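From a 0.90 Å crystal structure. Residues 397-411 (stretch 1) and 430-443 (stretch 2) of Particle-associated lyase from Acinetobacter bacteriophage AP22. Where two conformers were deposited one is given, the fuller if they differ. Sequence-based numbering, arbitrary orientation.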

# COMPACT_ATOMS: atom_id res chain seq x y z
N THR A 397 24.25 -15.34 -0.66
CA THR A 397 25.64 -15.20 -0.27
C THR A 397 25.76 -15.18 1.27
O THR A 397 24.77 -15.07 1.98
CB THR A 397 26.32 -13.94 -0.82
OG1 THR A 397 26.02 -12.81 0.00
CG2 THR A 397 26.02 -13.72 -2.28
N PRO A 398 26.98 -15.22 1.79
CA PRO A 398 27.17 -15.11 3.23
C PRO A 398 26.94 -13.72 3.80
O PRO A 398 26.95 -13.57 5.03
CB PRO A 398 28.63 -15.57 3.48
CG PRO A 398 28.97 -16.36 2.23
CD PRO A 398 28.25 -15.59 1.14
N LEU A 399 26.78 -12.69 2.96
CA LEU A 399 26.48 -11.34 3.43
C LEU A 399 27.54 -10.82 4.40
O LEU A 399 27.27 -9.99 5.27
CB LEU A 399 25.07 -11.22 4.01
CG LEU A 399 23.95 -11.43 2.96
CD1 LEU A 399 22.69 -11.94 3.64
CD2 LEU A 399 23.68 -10.14 2.22
N ASN A 400 28.77 -11.26 4.19
CA ASN A 400 29.89 -10.87 5.05
C ASN A 400 30.57 -9.59 4.60
O ASN A 400 31.10 -8.86 5.43
CB ASN A 400 30.93 -12.00 5.12
CG ASN A 400 31.55 -12.32 3.78
OD1 ASN A 400 30.83 -12.75 2.89
ND2 ASN A 400 32.83 -12.10 3.64
N SER A 401 30.56 -9.33 3.29
CA SER A 401 31.21 -8.13 2.76
C SER A 401 30.21 -7.00 2.57
O SER A 401 30.55 -5.83 2.79
CB SER A 401 31.95 -8.49 1.47
OG SER A 401 32.60 -7.33 1.01
N TRP A 402 28.97 -7.30 2.17
CA TRP A 402 27.92 -6.34 2.12
C TRP A 402 26.72 -6.96 2.84
O TRP A 402 26.36 -8.11 2.59
CB TRP A 402 27.51 -5.97 0.66
CG TRP A 402 28.66 -5.35 -0.07
CD1 TRP A 402 29.64 -6.00 -0.78
CD2 TRP A 402 28.99 -3.95 -0.12
NE1 TRP A 402 30.56 -5.10 -1.25
CE2 TRP A 402 30.18 -3.83 -0.87
CE3 TRP A 402 28.38 -2.82 0.40
CZ2 TRP A 402 30.77 -2.60 -1.10
CZ3 TRP A 402 28.97 -1.58 0.16
CH2 TRP A 402 30.15 -1.50 -0.58
N SER A 403 26.12 -6.18 3.75
CA SER A 403 24.95 -6.62 4.48
C SER A 403 23.70 -6.55 3.58
O SER A 403 23.72 -6.04 2.48
CB SER A 403 24.77 -5.74 5.70
OG SER A 403 25.73 -6.02 6.71
N LEU A 404 22.60 -7.09 4.11
CA LEU A 404 21.34 -7.07 3.36
C LEU A 404 21.03 -5.63 2.87
O LEU A 404 20.68 -5.43 1.70
CB LEU A 404 20.20 -7.59 4.23
CG LEU A 404 18.87 -7.74 3.47
CD1 LEU A 404 18.88 -8.97 2.63
CD2 LEU A 404 17.70 -7.76 4.48
N VAL A 405 21.13 -4.71 3.80
CA VAL A 405 20.93 -3.27 3.60
C VAL A 405 22.23 -2.62 4.07
O VAL A 405 22.62 -2.80 5.21
CB VAL A 405 19.75 -2.78 4.45
CG1 VAL A 405 19.54 -1.29 4.23
CG2 VAL A 405 18.49 -3.59 4.18
N HIS A 406 22.91 -1.89 3.16
CA HIS A 406 24.23 -1.41 3.47
C HIS A 406 24.37 0.03 2.99
O HIS A 406 24.01 0.32 1.85
CB HIS A 406 25.30 -2.31 2.80
CG HIS A 406 26.63 -2.30 3.46
ND1 HIS A 406 27.12 -3.44 4.06
CD2 HIS A 406 27.54 -1.30 3.64
CE1 HIS A 406 28.28 -3.12 4.56
NE2 HIS A 406 28.59 -1.86 4.32
N GLY A 407 24.90 0.86 3.86
CA GLY A 407 25.17 2.24 3.50
C GLY A 407 26.60 2.61 3.79
O GLY A 407 27.18 2.17 4.79
N ILE A 408 27.16 3.44 2.92
CA ILE A 408 28.51 3.97 3.08
C ILE A 408 28.40 5.49 2.99
O ILE A 408 27.94 6.06 2.03
CB ILE A 408 29.46 3.48 1.97
CG1 ILE A 408 29.50 1.96 1.90
CG2 ILE A 408 30.82 4.13 2.17
CD1 ILE A 408 30.13 1.26 3.07
N ILE A 409 28.84 6.14 4.09
CA ILE A 409 28.80 7.60 4.19
C ILE A 409 30.16 8.13 3.81
O ILE A 409 31.14 8.03 4.57
CB ILE A 409 28.38 8.03 5.60
CG1 ILE A 409 26.97 7.50 5.92
CG2 ILE A 409 28.42 9.53 5.72
CD1 ILE A 409 26.56 7.67 7.37
N GLU A 410 30.29 8.72 2.62
CA GLU A 410 31.56 9.25 2.16
C GLU A 410 31.64 10.77 2.20
O GLU A 410 32.69 11.36 1.96
CB GLU A 410 31.84 8.84 0.73
CG GLU A 410 31.85 7.42 0.35
CD GLU A 410 31.81 7.06 -1.15
OE1 GLU A 410 31.45 7.92 -2.01
OE2 GLU A 410 32.07 5.87 -1.33
N LYS A 411 30.51 11.42 2.50
CA LYS A 411 30.40 12.87 2.55
C LYS A 411 29.56 13.24 3.76
O LYS A 411 28.72 12.45 4.18
CB LYS A 411 29.71 13.41 1.28
CG LYS A 411 30.40 13.09 -0.00
CD LYS A 411 31.71 13.75 -0.21
CE LYS A 411 32.27 13.50 -1.59
NZ LYS A 411 33.57 14.18 -1.81
N GLY A 430 22.43 -17.02 5.01
CA GLY A 430 23.27 -16.18 5.91
C GLY A 430 24.67 -16.75 6.06
O GLY A 430 25.23 -17.33 5.12
N GLY A 431 25.20 -16.54 7.23
CA GLY A 431 26.58 -16.92 7.53
C GLY A 431 27.03 -16.31 8.84
O GLY A 431 26.36 -15.44 9.41
N ALA A 432 28.18 -16.77 9.30
CA ALA A 432 28.71 -16.34 10.60
C ALA A 432 29.00 -14.87 10.69
O ALA A 432 29.14 -14.33 11.81
CB ALA A 432 30.01 -17.13 10.92
N SER A 433 29.17 -14.22 9.57
CA SER A 433 29.47 -12.79 9.53
C SER A 433 28.35 -11.96 8.86
O SER A 433 28.56 -10.81 8.56
CB SER A 433 30.80 -12.54 8.80
OG SER A 433 31.83 -13.19 9.52
N ALA A 434 27.20 -12.58 8.64
CA ALA A 434 26.12 -11.88 7.93
C ALA A 434 25.57 -10.73 8.77
O ALA A 434 25.41 -10.86 9.99
CB ALA A 434 25.02 -12.85 7.57
N GLY A 435 25.19 -9.66 8.11
CA GLY A 435 24.50 -8.55 8.73
C GLY A 435 23.22 -8.19 7.97
O GLY A 435 23.15 -8.35 6.76
N ILE A 436 22.24 -7.66 8.73
CA ILE A 436 21.01 -7.15 8.10
C ILE A 436 21.15 -5.70 7.72
O ILE A 436 21.06 -5.38 6.53
CB ILE A 436 19.76 -7.46 8.97
CG1 ILE A 436 19.64 -8.96 9.28
CG2 ILE A 436 18.52 -6.92 8.29
CD1 ILE A 436 19.70 -9.87 8.07
N VAL A 437 21.37 -4.80 8.69
CA VAL A 437 21.62 -3.38 8.39
C VAL A 437 23.00 -3.02 8.90
O VAL A 437 23.29 -3.18 10.08
CB VAL A 437 20.57 -2.45 9.05
CG1 VAL A 437 20.90 -0.99 8.75
CG2 VAL A 437 19.16 -2.77 8.58
N THR A 438 23.83 -2.53 7.99
CA THR A 438 25.14 -1.98 8.34
C THR A 438 25.30 -0.60 7.68
O THR A 438 25.09 -0.48 6.48
CB THR A 438 26.29 -2.89 7.89
OG1 THR A 438 26.14 -4.15 8.54
CG2 THR A 438 27.65 -2.29 8.19
N ILE A 439 25.68 0.39 8.47
CA ILE A 439 26.07 1.71 7.97
C ILE A 439 27.54 1.91 8.41
O ILE A 439 27.84 1.78 9.60
CB ILE A 439 25.20 2.83 8.54
CG1 ILE A 439 23.69 2.60 8.28
CG2 ILE A 439 25.71 4.19 8.03
CD1 ILE A 439 23.31 2.69 6.80
N ARG A 440 28.42 2.24 7.45
CA ARG A 440 29.79 2.58 7.75
C ARG A 440 30.11 3.97 7.24
O ARG A 440 29.66 4.37 6.17
CB ARG A 440 30.79 1.61 7.12
CG ARG A 440 30.62 0.14 7.50
CD ARG A 440 30.86 -0.16 8.95
NE ARG A 440 32.23 0.05 9.43
CZ ARG A 440 33.19 -0.87 9.37
NH1 ARG A 440 33.03 -2.01 8.74
NH2 ARG A 440 34.36 -0.61 9.98
N GLN A 441 30.93 4.69 7.99
CA GLN A 441 31.61 5.88 7.47
C GLN A 441 32.80 5.45 6.66
O GLN A 441 33.60 4.62 7.10
CB GLN A 441 31.98 6.82 8.61
CG GLN A 441 32.73 8.06 8.14
CD GLN A 441 32.94 9.07 9.27
OE1 GLN A 441 32.19 9.08 10.25
NE2 GLN A 441 33.93 9.92 9.10
N SER A 442 32.97 6.01 5.46
CA SER A 442 34.14 5.71 4.65
C SER A 442 35.42 6.23 5.31
O SER A 442 35.45 7.32 5.85
CB SER A 442 33.99 6.44 3.31
OG SER A 442 35.11 6.18 2.51
N ASN A 443 36.50 5.47 5.13
CA ASN A 443 37.80 6.00 5.53
C ASN A 443 38.16 7.24 4.74
O ASN A 443 38.95 8.07 5.25
CB ASN A 443 38.89 4.93 5.42
CG ASN A 443 38.82 4.01 6.62
OD1 ASN A 443 38.67 4.50 7.76
ND2 ASN A 443 38.96 2.73 6.46
O HOH W 1 22.13 -15.94 2.35
O HOH W 2 29.04 -14.41 6.77
O HOH W 3 34.47 4.34 0.61

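In parallel strands the hydrogen bonds of a residue do not go to its register partner; within the ladder, a bonding residue reaches the residues before and after that partner, as Val405 reaches Ile436 and Thr438 around Val437, and the two stretches here illustrate the rule. Strand 405-409 runs beside strand 438-441; their axes approach to 4.7 Å at an angle of 14°. The ladder opens where the second chain turns a corner at Ile436 and Val437: Leu404 N donates to Gly435 O (3.0 Å) and Val405 N to Ile436 O (2.8 Å). From there the pattern becomes regular. Val405 O accepts from Thr438 N at 3.0 Å, Gly407 N donates to Thr438 O at 2.9 Å, and Gly407 O accepts from Arg440 N at 2.9 Å. Ile409 repeats the motif, its N donating to Arg440 O and its O accepting from Ser442 N, both at 2.9 Å. The odd-numbered residues of the first strand thus bond to even-numbered residues of the second stretch, Ile436 to Ser442, while CA-H groups supplement the ladder, as in His406 CA to Thr438 O at 3.3 Å.

Before the strands the chains are joined more loosely. A type I turn from Gly431 to Ala434 lies beside Pro398 and Leu399, and two waters bridge the gap: one donates to Thr397 O (2.8 Å) and accepts from Gly430 N (2.9 Å), the other donates to Pro398 O and accepts from Ser433 N, each at 2.8 Å.

In-register pairing sets side chains of one face beside each other. On the face carrying Val405 and Ile409, Val405 CB lies 4.2 Å from Val437 CG2, and Ile409 CD1 packs against Ile439 CG2 at 3.6 Å. Gly407 sits between these residues of its strand, and its lack of a side chain leaves room for Ile439: an ideal CB on Gly407 would lie 2.8 Å from Ile439 CD1, a clash.

The other face mixes polar and apolar contacts. Thr438 CB sits over the face of the His406 ring, 4.1 Å from its centroid, placing an aliphatic C-H against the pi cloud. The same threonine uses its hydroxyl in a short hydrogen bond, Ser403 OG to Thr438 OG1 at 2.6 Å. Ser403 N in turn donates to His406 ND1 at 2.9 Å, so backbone and side chain of one serine link the imidazole to the threonine that covers it. Gly435 makes room here too, for an ideal CB there would clash with Ser403 OG at 2.5 Å. Farther along, Ile408 CD1 approaches Arg440 CB at 4.1 Å, an aliphatic contact.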